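Local structure of acyl-CoA dehydrogenase (Bacillus subtilis, 5LNX) at residues Tyr146-Ser151 / Thr166-Ala171; Leu97-Glu102 / Met234-Val239. The protein uses bound FAD to oxidise saturated acyl-CoA thioesters to their 2,3-dehydroacyl-CoA products, passing the electrons to an acceptor. All coordinates share one frame; numbering follows the deposited sequence.

Contact 1. Residues Tyr146-Ser151 / Thr166-Ala171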
loop_
_atom_site.group_PDB
_atom_site.type_symbol
_atom_site.label_atom_id
_atom_site.label_comp_id
_atom_site.label_asym_id
_atom_site.label_seq_id
_atom_site.Cartn_x
_atom_site.Cartn_y
_atom_site.Cartn_z
ATOM N N TYR D 146 -1.147 -37.234 -36.031
ATOM C CA TYR D 146 -2.074 -36.639 -35.054
ATOM C C TYR D 146 -2.879 -35.551 -35.735
ATOM O O TYR D 146 -2.380 -34.837 -36.598
ATOM C CB TYR D 146 -1.368 -36.031 -33.851
ATOM C CG TYR D 146 -0.886 -37.006 -32.810
ATOM C CD1 TYR D 146 -1.628 -37.262 -31.656
ATOM C CD2 TYR D 146 0.356 -37.615 -32.935
ATOM C CE1 TYR D 146 -1.155 -38.123 -30.670
ATOM C CE2 TYR D 146 0.846 -38.470 -31.955
ATOM C CZ TYR D 146 0.093 -38.727 -30.827
ATOM O OH TYR D 146 0.579 -39.590 -29.867
ATOM N N LEU D 147 -4.112 -35.401 -35.279
ATOM C CA LEU D 147 -5.088 -34.523 -35.916
ATOM C C LEU D 147 -5.642 -33.575 -34.865
ATOM O O LEU D 147 -6.448 -33.958 -34.002
ATOM C CB LEU D 147 -6.213 -35.337 -36.565
ATOM C CG LEU D 147 -6.828 -34.692 -37.815
ATOM N N LEU D 148 -5.197 -32.324 -34.951
ATOM C CA LEU D 148 -5.453 -31.314 -33.912
ATOM C C LEU D 148 -6.655 -30.426 -34.229
ATOM O O LEU D 148 -6.867 -30.023 -35.371
ATOM C CB LEU D 148 -4.213 -30.461 -33.674
ATOM C CG LEU D 148 -3.275 -31.051 -32.615
ATOM C CD1 LEU D 148 -2.524 -32.237 -33.182
ATOM C CD2 LEU D 148 -2.316 -30.007 -32.074
ATOM N N ASN D 149 -7.460 -30.162 -33.210
ATOM C CA ASN D 149 -8.688 -29.377 -33.393
ATOM C C ASN D 149 -9.010 -28.497 -32.206
ATOM O O ASN D 149 -9.032 -28.962 -31.065
ATOM C CB ASN D 149 -9.897 -30.280 -33.647
ATOM C CG ASN D 149 -10.095 -30.582 -35.113
ATOM O OD1 ASN D 149 -10.499 -29.706 -35.883
ATOM N ND2 ASN D 149 -9.768 -31.800 -35.513
ATOM N N GLY D 150 -9.286 -27.231 -32.506
ATOM C CA GLY D 150 -9.528 -26.211 -31.487
ATOM C C GLY D 150 -8.751 -24.921 -31.721
ATOM O O GLY D 150 -8.202 -24.683 -32.801
ATOM N N SER D 151 -8.698 -24.087 -30.691
ATOM C CA SER D 151 -8.127 -22.740 -30.823
ATOM C C SER D 151 -7.278 -22.328 -29.633
ATOM O O SER D 151 -7.568 -22.663 -28.482
ATOM C CB SER D 151 -9.231 -21.701 -31.016
ATOM O OG SER D 151 -9.779 -21.319 -29.773
ATOM N N THR D 166 2.924 -26.891 -28.533
ATOM C CA THR D 166 1.466 -26.833 -28.472
ATOM C C THR D 166 0.941 -27.942 -27.610
ATOM O O THR D 166 1.337 -29.105 -27.757
ATOM C CB THR D 166 0.797 -26.954 -29.869
ATOM O OG1 THR D 166 1.431 -26.068 -30.791
ATOM C CG2 THR D 166 -0.694 -26.578 -29.798
ATOM N N PHE D 167 -0.047 -27.582 -26.802
ATOM C CA PHE D 167 -0.633 -28.500 -25.833
ATOM C C PHE D 167 -2.072 -28.825 -26.202
ATOM O O PHE D 167 -2.870 -27.926 -26.474
ATOM C CB PHE D 167 -0.536 -27.918 -24.412
ATOM C CG PHE D 167 0.873 -27.651 -23.985
ATOM C CD1 PHE D 167 1.630 -28.630 -23.376
ATOM C CD2 PHE D 167 1.465 -26.430 -24.273
ATOM C CE1 PHE D 167 2.941 -28.384 -23.020
ATOM C CE2 PHE D 167 2.779 -26.184 -23.941
ATOM C CZ PHE D 167 3.522 -27.158 -23.305
ATOM N N ALA D 168 -2.398 -30.110 -26.156
ATOM C CA ALA D 168 -3.678 -30.606 -26.679
ATOM C C ALA D 168 -4.093 -31.922 -26.013
ATOM O O ALA D 168 -3.254 -32.776 -25.767
ATOM C CB ALA D 168 -3.592 -30.753 -28.195
ATOM N N LEU D 169 -5.389 -32.064 -25.723
ATOM C CA LEU D 169 -5.970 -33.312 -25.132
ATOM C C LEU D 169 -5.832 -34.566 -26.001
ATOM O O LEU D 169 -6.314 -34.595 -27.139
ATOM C CB LEU D 169 -7.462 -33.129 -24.866
ATOM C CG LEU D 169 -7.853 -32.195 -23.737
ATOM C CD1 LEU D 169 -9.355 -31.976 -23.769
ATOM C CD2 LEU D 169 -7.406 -32.733 -22.392
ATOM N N THR D 170 -5.151 -35.580 -25.466
ATOM C CA THR D 170 -5.090 -36.941 -26.123
ATOM C C THR D 170 -6.280 -38.085 -26.007
ATOM O O THR D 170 -6.757 -38.585 -27.098
ATOM C CB THR D 170 -3.604 -37.488 -26.037
ATOM O OG1 THR D 170 -2.968 -37.165 -24.785
ATOM C CG2 THR D 170 -2.711 -36.904 -27.152
ATOM N N ALA D 171 -6.798 -38.614 -24.866
ATOM C CA ALA D 171 -6.844 -38.209 -23.444
ATOM C C ALA D 171 -7.833 -37.078 -22.948
ATOM O O ALA D 171 -7.471 -36.306 -22.045
ATOM C CB ALA D 171 -5.525 -37.614 -23.125
#
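Between the two sheets of the beta-rich middle domain, Tyr146, Leu148, Thr166, Ala168 and Thr170 meet through side chains alone, with no hydrogen bond from one segment to the other. Leu148 reaches in with one branch: its CD2 lies 4.2 Å from Ala168 CB and 4.4 Å from Thr166 CG2, so a single methyl rests on two alternate residues of the facing strand. The short methyl of Ala168 suits a place where the backbones come close, the CA atoms of Leu148 and Ala168 being 7.5 Å apart. This is the layered packing of the acyl-CoA dehydrogenase middle domain, where strand 145-156 belongs to one sheet and strand 163-169 to another; Phe212 of the first sheet also touches both Leu148 and Thr166. Farther along, the ring of Tyr146 stretches across, its CG lying beside the backbone N (chi1 -78°), and CE1 meets Thr170 CG2 obliquely at 4.0 Å. Both residues combine carbon surface with a hydroxyl, which suits a place with polar neighbours: carbon atoms make this contact, while Tyr146 OH bonds to Glu226 and Thr170 OG1 to Ser180 and Gly178. The tyrosine ring also meets Phe182, on strand 179-185, edge-to-face.

Contact 2. Residues Leu97-Glu102 / Met234-Val239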
loop_
_atom_site.group_PDB
_atom_site.type_symbol
_atom_site.label_atom_id
_atom_site.label_comp_id
_atom_site.label_asym_id
_atom_site.label_seq_id
_atom_site.Cartn_x
_atom_site.Cartn_y
_atom_site.Cartn_z
ATOM N N LEU D 97 14.285 -29.249 -25.657
ATOM C CA LEU D 97 15.586 -29.524 -25.063
ATOM C C LEU D 97 15.497 -30.495 -23.883
ATOM O O LEU D 97 16.336 -31.389 -23.744
ATOM C CB LEU D 97 16.284 -28.227 -24.613
ATOM C CG LEU D 97 17.592 -28.380 -23.798
ATOM C CD1 LEU D 97 18.639 -29.177 -24.569
ATOM C CD2 LEU D 97 18.157 -27.033 -23.410
ATOM N N TYR D 98 14.482 -30.319 -23.046
ATOM C CA TYR D 98 14.414 -31.029 -21.759
ATOM C C TYR D 98 13.557 -32.302 -21.772
ATOM O O TYR D 98 13.764 -33.194 -20.948
ATOM C CB TYR D 98 13.926 -30.083 -20.662
ATOM C CG TYR D 98 14.929 -29.011 -20.295
ATOM C CD1 TYR D 98 16.236 -29.341 -19.948
ATOM C CD2 TYR D 98 14.569 -27.663 -20.287
ATOM C CE1 TYR D 98 17.160 -28.360 -19.633
ATOM C CE2 TYR D 98 15.486 -26.679 -19.964
ATOM C CZ TYR D 98 16.781 -27.033 -19.642
ATOM O OH TYR D 98 17.695 -26.059 -19.311
ATOM N N PHE D 99 12.565 -32.348 -22.654
ATOM C CA PHE D 99 11.614 -33.468 -22.706
ATOM C C PHE D 99 11.580 -34.194 -24.041
ATOM O O PHE D 99 10.975 -35.261 -24.156
ATOM C CB PHE D 99 10.212 -32.990 -22.321
ATOM C CG PHE D 99 10.131 -32.457 -20.915
ATOM C CD1 PHE D 99 9.863 -33.302 -19.852
ATOM C CD2 PHE D 99 10.371 -31.111 -20.649
ATOM C CE1 PHE D 99 9.793 -32.818 -18.560
ATOM C CE2 PHE D 99 10.301 -30.614 -19.350
ATOM C CZ PHE D 99 10.010 -31.471 -18.304
ATOM N N GLY D 100 12.237 -33.618 -25.037
ATOM C CA GLY D 100 12.197 -34.122 -26.399
ATOM C C GLY D 100 13.244 -35.217 -26.508
ATOM O O GLY D 100 14.027 -35.425 -25.570
ATOM N N ASN D 101 13.240 -35.953 -27.617
ATOM C CA ASN D 101 14.228 -37.011 -27.829
ATOM C C ASN D 101 15.421 -36.528 -28.684
ATOM O O ASN D 101 15.331 -35.524 -29.397
ATOM C CB ASN D 101 13.563 -38.270 -28.430
ATOM C CG ASN D 101 13.055 -38.052 -29.836
ATOM O OD1 ASN D 101 13.659 -37.325 -30.619
ATOM N ND2 ASN D 101 11.950 -38.706 -30.176
ATOM N N GLU D 102 16.506 -37.299 -28.654
ATOM C CA GLU D 102 17.760 -36.932 -29.334
ATOM C C GLU D 102 17.576 -36.527 -30.799
ATOM O O GLU D 102 18.242 -35.606 -31.272
ATOM C CB GLU D 102 18.768 -38.074 -29.254
ATOM N N MET D 234 4.123 -26.683 -17.144
ATOM C CA MET D 234 4.419 -26.063 -15.843
ATOM C C MET D 234 5.915 -26.066 -15.504
ATOM O O MET D 234 6.452 -25.071 -15.018
ATOM C CB MET D 234 3.645 -26.760 -14.723
ATOM C CG MET D 234 2.136 -26.527 -14.782
ATOM S SD MET D 234 1.651 -24.800 -14.485
ATOM C CE MET D 234 1.798 -24.609 -12.679
ATOM N N ALA D 235 6.583 -27.171 -15.826
ATOM C CA ALA D 235 8.023 -27.341 -15.557
ATOM C C ALA D 235 8.849 -26.202 -16.148
ATOM O O ALA D 235 9.753 -25.665 -15.500
ATOM C CB ALA D 235 8.516 -28.663 -16.119
ATOM N N ASN D 236 8.509 -25.852 -17.381
ATOM C CA ASN D 236 9.178 -24.793 -18.115
ATOM C C ASN D 236 8.686 -23.413 -17.704
ATOM O O ASN D 236 9.448 -22.438 -17.689
ATOM C CB ASN D 236 8.949 -24.989 -19.615
ATOM C CG ASN D 236 9.793 -26.112 -20.191
ATOM O OD1 ASN D 236 9.295 -27.001 -20.873
ATOM N ND2 ASN D 236 11.083 -26.065 -19.927
ATOM N N LEU D 237 7.388 -23.323 -17.428
ATOM C CA LEU D 237 6.775 -22.082 -16.963
ATOM C C LEU D 237 7.487 -21.495 -15.727
ATOM O O LEU D 237 7.463 -20.273 -15.515
ATOM C CB LEU D 237 5.286 -22.286 -16.700
ATOM C CG LEU D 237 4.427 -21.989 -17.938
ATOM C CD1 LEU D 237 3.005 -22.504 -17.780
ATOM C CD2 LEU D 237 4.409 -20.493 -18.251
ATOM N N ASN D 238 8.105 -22.375 -14.927
ATOM C CA ASN D 238 8.953 -21.966 -13.806
ATOM C C ASN D 238 10.145 -21.086 -14.230
ATOM O O ASN D 238 10.317 -19.974 -13.732
ATOM C CB ASN D 238 9.474 -23.195 -13.042
ATOM C CG ASN D 238 8.495 -23.711 -12.014
ATOM O OD1 ASN D 238 7.460 -23.103 -11.741
ATOM N ND2 ASN D 238 8.827 -24.850 -11.426
ATOM N N VAL D 239 10.967 -21.607 -15.141
ATOM C CA VAL D 239 12.075 -20.855 -15.730
ATOM C C VAL D 239 11.555 -19.649 -16.502
ATOM O O VAL D 239 12.172 -18.572 -16.503
ATOM C CB VAL D 239 12.903 -21.721 -16.718
ATOM C CG1 VAL D 239 14.307 -21.160 -16.886
#
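A small, partly buried helix-to-helix contact joins Tyr98 and Phe99, at the end of the short helix 94-99, to Ala235 and Asn236 near the start of the long helix 229-265. The apolar part is carried by Phe99, whose CG stands beside the backbone N (chi1 -62°), with the ring extended toward the other helix. Its far end rests on a methyl, CZ lying 3.9 Å from Ala235 CB and CE2 4.2 Å from the same atom, in an oblique approach. Alanine suits this place because its single methyl lets the ring come near the helix backbone; Ile232, one turn earlier, also touches the phenylalanine. In the acyl-CoA dehydrogenase fold this pairing brings the N-terminal helical domain against the first helix of the C-terminal domain. Asn236 touches both aromatic residues with the end of its side chain, its flat amide standing nearly upright to the Phe99 ring, with the planes 87° apart, but only 29° from that of Tyr98. The end of the amide comes to the edge of the tyrosine ring near CD2. This is van der Waals packing, with no hydrogen bond between the segments. Val91, Asn94 and Pro95 also touch the asparagine, which is buried even though Tyr98 itself is exposed. Within its own segment, Leu97 CG lies 4.1 Å above one face of the Tyr98 ring, toward the rim.

In the fold
From the N terminus, the chain first passes through 97-102 in the N-terminal helical domain, then enters the beta-rich middle domain, where contact 1 closes a short loop with 14 residues between its segments. Only after leaving those sheets does it reach 234-239, closing contact 2 across 131 intervening residues. The short loop thus lies wholly within the long one. Contact 1 ties two sheets together inside one domain, whereas contact 2 joins the two helical domains on either side of the middle domain in sequence. Their centres are 19 Å apart and their nearest atoms about 6 Å apart, so they are neighbours without touching.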